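Local atomic coordinates of CEP104 (Gallus gallus, PDB entry 5JO8), a protein that probably binds tubulin or microtubules through its TOG domain, as a centriolar protein with its own network of interaction partners. Residues Q179-N184 with L224-Y229; N215-A220 with R237-M242. One frame throughout, in Å; residues are numbered along the deposited sequence.

Interaction 1. Residues Q179-N184 with L224-Y229; sequences QLLKPN and LEHRVY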
loop_
_atom_site.group_PDB
_atom_site.type_symbol
_atom_site.label_atom_id
_atom_site.label_comp_id
_atom_site.label_asym_id
_atom_site.label_seq_id
_atom_site.Cartn_x
_atom_site.Cartn_y
_atom_site.Cartn_z
ATOM N N GLN A 179 4.471 4.671 -9.128
ATOM C CA GLN A 179 3.827 5.845 -9.694
ATOM C C GLN A 179 4.620 7.099 -9.335
ATOM O O GLN A 179 5.388 7.093 -8.378
ATOM C CB GLN A 179 2.366 5.934 -9.238
ATOM C CG GLN A 179 1.500 4.797 -9.791
ATOM C CD GLN A 179 1.715 4.577 -11.289
ATOM O OE1 GLN A 179 1.317 5.404 -12.111
ATOM N NE2 GLN A 179 2.362 3.464 -11.645
ATOM N N LEU A 180 4.440 8.158 -10.118
ATOM C CA LEU A 180 5.225 9.385 -9.978
ATOM C C LEU A 180 5.313 9.888 -8.540
ATOM O O LEU A 180 4.314 9.935 -7.824
ATOM C CB LEU A 180 4.652 10.493 -10.867
ATOM C CG LEU A 180 5.414 11.821 -10.865
ATOM C CD1 LEU A 180 6.556 11.783 -11.874
ATOM C CD2 LEU A 180 4.486 13.001 -11.128
ATOM N N LEU A 181 6.522 10.249 -8.129
ATOM C CA LEU A 181 6.752 10.885 -6.844
ATOM C C LEU A 181 7.090 12.343 -7.137
ATOM O O LEU A 181 8.084 12.624 -7.803
ATOM C CB LEU A 181 7.920 10.203 -6.136
ATOM C CG LEU A 181 8.267 10.635 -4.715
ATOM C CD1 LEU A 181 7.215 10.148 -3.725
ATOM C CD2 LEU A 181 9.649 10.122 -4.342
ATOM N N LYS A 182 6.259 13.268 -6.664
ATOM C CA LYS A 182 6.510 14.691 -6.893
ATOM C C LYS A 182 7.769 15.137 -6.151
ATOM O O LYS A 182 8.030 14.678 -5.044
ATOM C CB LYS A 182 5.306 15.540 -6.468
ATOM C CG LYS A 182 4.103 15.436 -7.396
ATOM C CD LYS A 182 3.042 16.463 -7.033
ATOM C CE LYS A 182 1.792 16.297 -7.885
ATOM N NZ LYS A 182 0.742 17.298 -7.540
ATOM N N PRO A 183 8.555 16.035 -6.764
ATOM C CA PRO A 183 9.833 16.486 -6.191
ATOM C C PRO A 183 9.675 17.204 -4.858
ATOM O O PRO A 183 10.634 17.291 -4.081
ATOM C CB PRO A 183 10.355 17.473 -7.241
ATOM C CG PRO A 183 9.675 17.081 -8.503
ATOM C CD PRO A 183 8.317 16.606 -8.100
ATOM N N ASN A 184 8.476 17.720 -4.610
ATOM C CA ASN A 184 8.184 18.465 -3.394
ATOM C C ASN A 184 7.346 17.644 -2.416
ATOM O O ASN A 184 6.901 18.163 -1.395
ATOM C CB ASN A 184 7.430 19.743 -3.751
ATOM C CG ASN A 184 6.165 19.463 -4.535
ATOM O OD1 ASN A 184 6.216 19.146 -5.724
ATOM N ND2 ASN A 184 5.022 19.574 -3.872
ATOM N N LEU A 224 15.071 11.139 -8.414
ATOM C CA LEU A 224 16.358 11.840 -8.411
ATOM C C LEU A 224 16.159 13.345 -8.398
ATOM O O LEU A 224 17.084 14.096 -8.080
ATOM C CB LEU A 224 17.190 11.460 -9.638
ATOM C CG LEU A 224 17.776 10.050 -9.722
ATOM C CD1 LEU A 224 18.498 9.842 -11.046
ATOM C CD2 LEU A 224 18.706 9.799 -8.545
ATOM N N GLU A 225 14.960 13.792 -8.750
ATOM C CA GLU A 225 14.664 15.219 -8.760
ATOM C C GLU A 225 14.148 15.695 -7.407
ATOM O O GLU A 225 13.931 16.887 -7.201
ATOM C CB GLU A 225 13.649 15.545 -9.860
ATOM C CG GLU A 225 14.100 15.129 -11.251
ATOM C CD GLU A 225 13.337 15.844 -12.343
ATOM O OE1 GLU A 225 12.117 16.060 -12.175
ATOM O OE2 GLU A 225 13.959 16.200 -13.368
ATOM N N HIS A 226 13.945 14.768 -6.478
ATOM C CA HIS A 226 13.379 15.148 -5.190
ATOM C C HIS A 226 14.282 16.129 -4.450
ATOM O O HIS A 226 15.503 16.077 -4.575
ATOM C CB HIS A 226 13.088 13.924 -4.321
ATOM C CG HIS A 226 12.145 14.207 -3.192
ATOM N ND1 HIS A 226 12.555 14.727 -1.985
ATOM C CD2 HIS A 226 10.801 14.065 -3.103
ATOM C CE1 HIS A 226 11.508 14.881 -1.195
ATOM N NE2 HIS A 226 10.430 14.485 -1.850
ATOM N N ARG A 227 13.681 17.035 -3.690
ATOM C CA ARG A 227 14.460 18.068 -3.011
ATOM C C ARG A 227 15.325 17.536 -1.863
ATOM O O ARG A 227 16.288 18.179 -1.457
ATOM C CB ARG A 227 13.546 19.197 -2.523
ATOM C CG ARG A 227 12.492 18.765 -1.524
ATOM C CD ARG A 227 11.497 19.887 -1.272
ATOM N NE ARG A 227 10.519 19.529 -0.248
ATOM C CZ ARG A 227 9.568 20.346 0.195
ATOM N NH1 ARG A 227 9.465 21.574 -0.295
ATOM N NH2 ARG A 227 8.722 19.934 1.131
ATOM N N VAL A 228 14.996 16.358 -1.346
ATOM C CA VAL A 228 15.695 15.823 -0.183
ATOM C C VAL A 228 16.773 14.807 -0.558
ATOM O O VAL A 228 16.496 13.815 -1.240
ATOM C CB VAL A 228 14.702 15.246 0.840
ATOM C CG1 VAL A 228 15.441 14.607 1.997
ATOM C CG2 VAL A 228 13.753 16.337 1.329
ATOM N N TYR A 229 18.003 15.060 -0.106
ATOM C CA TYR A 229 19.134 14.193 -0.428
ATOM C C TYR A 229 18.873 12.718 -0.131
ATOM O O TYR A 229 19.181 11.853 -0.944
ATOM C CB TYR A 229 20.402 14.648 0.314
ATOM C CG TYR A 229 21.538 13.640 0.234
ATOM C CD1 TYR A 229 22.396 13.617 -0.855
ATOM C CD2 TYR A 229 21.732 12.705 1.238
ATOM C CE1 TYR A 229 23.430 12.695 -0.935
ATOM C CE2 TYR A 229 22.759 11.777 1.164
ATOM C CZ TYR A 229 23.602 11.774 0.079
ATOM O OH TYR A 229 24.622 10.849 0.023
#
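Glu-225 meets Pro-183 where two inter-helix loops of the TOG domain, a helical-repeat fold of the HEAT type, come together: segment 179-184 leads into helix 187-204, and segment 224-229 leads into helix 229-245. The carbonyl O of Glu-225 lies 3.6 Å from CB of Pro-183, and the side chain of Glu-225 passes the proline ring only loosely. His-226 follows, its CA 3.9 Å from that of Pro-183. The Pro-183 carbonyl O sits over the centre of the imidazole, 3.4 Å above its plane, while O of Lys-182 approaches CD2 obliquely. With CG anti to the backbone N (chi1 -162°), the ring is placed under this carbonyl, and both its nitrogens are engaged: NE2 with O of Ser-185, ND1 with the backbone N of Val-228 at 3.0 Å, the latter tilted from the ring plane. A leucine here has neither ring nitrogen and would probably leave the Ser-185 carbonyl and the amide of Val-228, the N-cap residue of helix 229-245, without these partners. Arg-227 adds a backbone hydrogen bond between the two segments, its N donating to O of Pro-183 at 3.1 Å in the carbonyl plane (N-H...O 158°). From there its side chain runs extended from CG to NE past Asn-184, whose carbonyl O stands over one face of the guanidinium, 3.6 Å from NH2 of Arg-227.

Interaction 2. Residues N215-A220 with R237-M242; sequences NVMKFA and RIIFGM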
loop_
_atom_site.group_PDB
_atom_site.type_symbol
_atom_site.label_atom_id
_atom_site.label_comp_id
_atom_site.label_asym_id
_atom_site.label_seq_id
_atom_site.Cartn_x
_atom_site.Cartn_y
_atom_site.Cartn_z
ATOM N N ASN A 215 9.389 0.725 -15.721
ATOM C CA ASN A 215 8.633 1.420 -14.673
ATOM C C ASN A 215 9.480 1.764 -13.445
ATOM O O ASN A 215 9.280 2.802 -12.825
ATOM C CB ASN A 215 7.248 0.801 -14.348
ATOM C CG ASN A 215 7.316 -0.559 -13.655
ATOM O OD1 ASN A 215 8.314 -0.914 -13.020
ATOM N ND2 ASN A 215 6.210 -1.307 -13.724
ATOM N N VAL A 216 10.479 0.935 -13.165
ATOM C CA VAL A 216 11.438 1.236 -12.099
ATOM C C VAL A 216 12.318 2.430 -12.470
ATOM O O VAL A 216 12.517 3.340 -11.660
ATOM C CB VAL A 216 12.276 0.015 -11.753
ATOM C CG1 VAL A 216 13.440 0.417 -10.827
ATOM C CG2 VAL A 216 11.402 -1.053 -11.109
ATOM N N MET A 217 12.836 2.443 -13.697
ATOM C CA MET A 217 13.655 3.567 -14.132
ATOM C C MET A 217 12.870 4.878 -14.190
ATOM O O MET A 217 13.389 5.934 -13.842
ATOM C CB MET A 217 14.334 3.283 -15.475
ATOM C CG MET A 217 15.544 2.366 -15.375
ATOM S SD MET A 217 16.797 2.921 -14.200
ATOM C CE MET A 217 17.560 4.223 -15.148
ATOM N N LYS A 218 11.619 4.816 -14.646
ATOM C CA LYS A 218 10.800 6.018 -14.647
ATOM C C LYS A 218 10.641 6.547 -13.220
ATOM O O LYS A 218 10.847 7.731 -12.950
ATOM C CB LYS A 218 9.434 5.757 -15.282
ATOM C CG LYS A 218 8.469 6.897 -15.072
ATOM C CD LYS A 218 7.112 6.611 -15.679
ATOM C CE LYS A 218 7.107 6.843 -17.181
ATOM N NZ LYS A 218 7.624 5.685 -17.966
ATOM N N PHE A 219 10.299 5.648 -12.302
ATOM C CA PHE A 219 10.147 6.024 -10.898
ATOM C C PHE A 219 11.437 6.582 -10.294
ATOM O O PHE A 219 11.446 7.676 -9.725
ATOM C CB PHE A 219 9.656 4.832 -10.070
ATOM C CG PHE A 219 9.664 5.090 -8.591
ATOM C CD1 PHE A 219 8.653 5.827 -7.995
ATOM C CD2 PHE A 219 10.709 4.620 -7.790
ATOM C CE1 PHE A 219 8.666 6.081 -6.627
ATOM C CE2 PHE A 219 10.726 4.867 -6.425
ATOM C CZ PHE A 219 9.704 5.592 -5.841
ATOM N N ALA A 220 12.522 5.823 -10.424
ATOM C CA ALA A 220 13.797 6.187 -9.802
ATOM C C ALA A 220 14.350 7.490 -10.364
ATOM O O ALA A 220 14.855 8.323 -9.609
ATOM C CB ALA A 220 14.808 5.062 -9.973
ATOM N N ARG A 237 20.555 4.150 -5.290
ATOM C CA ARG A 237 20.741 2.739 -4.949
ATOM C C ARG A 237 19.901 1.825 -5.829
ATOM O O ARG A 237 20.352 0.759 -6.250
ATOM C CB ARG A 237 20.411 2.479 -3.480
ATOM C CG ARG A 237 21.356 3.172 -2.517
ATOM C CD ARG A 237 21.444 2.422 -1.194
ATOM N NE ARG A 237 20.153 2.272 -0.528
ATOM C CZ ARG A 237 19.673 3.115 0.384
ATOM N NH1 ARG A 237 20.376 4.184 0.736
ATOM N NH2 ARG A 237 18.491 2.891 0.947
ATOM N N ILE A 238 18.676 2.254 -6.125
ATOM C CA ILE A 238 17.786 1.474 -6.965
ATOM C C ILE A 238 18.388 1.353 -8.362
ATOM O O ILE A 238 18.445 0.265 -8.936
ATOM C CB ILE A 238 16.387 2.110 -6.984
ATOM C CG1 ILE A 238 15.659 1.863 -5.659
ATOM C CG2 ILE A 238 15.552 1.577 -8.146
ATOM C CD1 ILE A 238 14.442 2.742 -5.461
ATOM N N ILE A 239 18.852 2.477 -8.887
ATOM C CA ILE A 239 19.437 2.496 -10.219
ATOM C C ILE A 239 20.716 1.655 -10.286
ATOM O O ILE A 239 20.901 0.882 -11.226
ATOM C CB ILE A 239 19.647 3.929 -10.713
ATOM C CG1 ILE A 239 18.286 4.603 -10.906
ATOM C CG2 ILE A 239 20.430 3.936 -12.039
ATOM C CD1 ILE A 239 18.360 6.090 -11.039
ATOM N N PHE A 240 21.585 1.794 -9.287
ATOM C CA PHE A 240 22.818 1.013 -9.252
ATOM C C PHE A 240 22.506 -0.478 -9.200
ATOM O O PHE A 240 23.167 -1.284 -9.846
ATOM C CB PHE A 240 23.677 1.400 -8.044
ATOM C CG PHE A 240 24.398 2.709 -8.199
ATOM C CD1 PHE A 240 25.025 3.040 -9.393
ATOM C CD2 PHE A 240 24.465 3.606 -7.148
ATOM C CE1 PHE A 240 25.705 4.247 -9.530
ATOM C CE2 PHE A 240 25.142 4.811 -7.276
ATOM C CZ PHE A 240 25.758 5.134 -8.471
ATOM N N GLY A 241 21.491 -0.839 -8.426
ATOM C CA GLY A 241 21.052 -2.221 -8.356
ATOM C C GLY A 241 20.645 -2.755 -9.719
ATOM O O GLY A 241 21.047 -3.847 -10.126
ATOM N N MET A 242 19.851 -1.964 -10.432
ATOM C CA MET A 242 19.383 -2.333 -11.761
ATOM C C MET A 242 20.538 -2.416 -12.751
ATOM O O MET A 242 20.573 -3.309 -13.599
ATOM C CB MET A 242 18.363 -1.312 -12.269
ATOM C CG MET A 242 17.149 -1.157 -11.386
ATOM S SD MET A 242 15.715 -1.998 -12.059
ATOM C CE MET A 242 16.145 -3.699 -11.741
#
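Helix segments 215-220 and 237-242 run close to antiparallel, with an angle of 151° between their N-to-C directions and axes 9.9 Å apart at closest approach. The backbones come nearest at Ala-220 and Ile-239, whose CA atoms are 6.8 Å apart. The small methyl of Ala-220 permits this approach: its CB rests against CG1 of Ile-239 at 3.6 Å and also touches CD1 of that residue and CG2 of Ile-238. Ile-239 has CG1 anti to its carbonyl carbon (chi1 -66°), which carries the longer branch over Ala-220 and up to the sulfur of Met-217. The Met-217 chain, bent at chi2 and chi3, crosses the isoleucine at about a right angle, with SD 4.0 Å from CG1 of Ile-239.

The two branches of Ile-238 go different ways, CG2 to Val-216 and Ala-220, CD1 to Phe-219. CG2 of Ile-238 lies 3.6 Å from CG1 of Val-216, whereas its CD1 arrives at the edge of the Phe-219 ring, near its plane, 4.4 Å from CE2 of Phe-219. The same CG1 methyl of Val-216 is also met by the thioether of Met-242, whose SD comes within 3.5 Å of it. One methyl thus serves residues a helical turn apart on the facing helix. All the touching residues are buried, and the contact is wholly apolar. Neighbouring helices extend this core: Phe-219 and Val-216 also pack on helix 187-204, Met-217 and Met-242 on Ile-250 of helix 247-253, and Ile-239 on helix 265-276. Consecutive helices folded back antiparallel by a short loop are the kind of pairing from which the HEAT-like helical array of a TOG domain is built.

Overall arrangement
Interactions 1 and 2 have centres 13 Å apart and lie on the same side of the chain's centre, about 19 Å from it. Their segments alternate along the chain, since 224-229 is the connection between the two helices paired in interaction 2. The contacts also touch directly. Phe-219 reaches back to the first loop, with CD1 3.5 Å from O of Gln-179 and CE1 4.2 Å from CB of Leu-181, and CD1 of Leu-224 packs 3.8 Å from CD1 of Ile-239. Arg-193 of helix 187-204 joins them further, bonding to the carbonyls of Gln-179 and Leu-180 and touching Phe-219. A loop junction held by backbone and imidazole hydrogen bonds thus adjoins an apolar helix core.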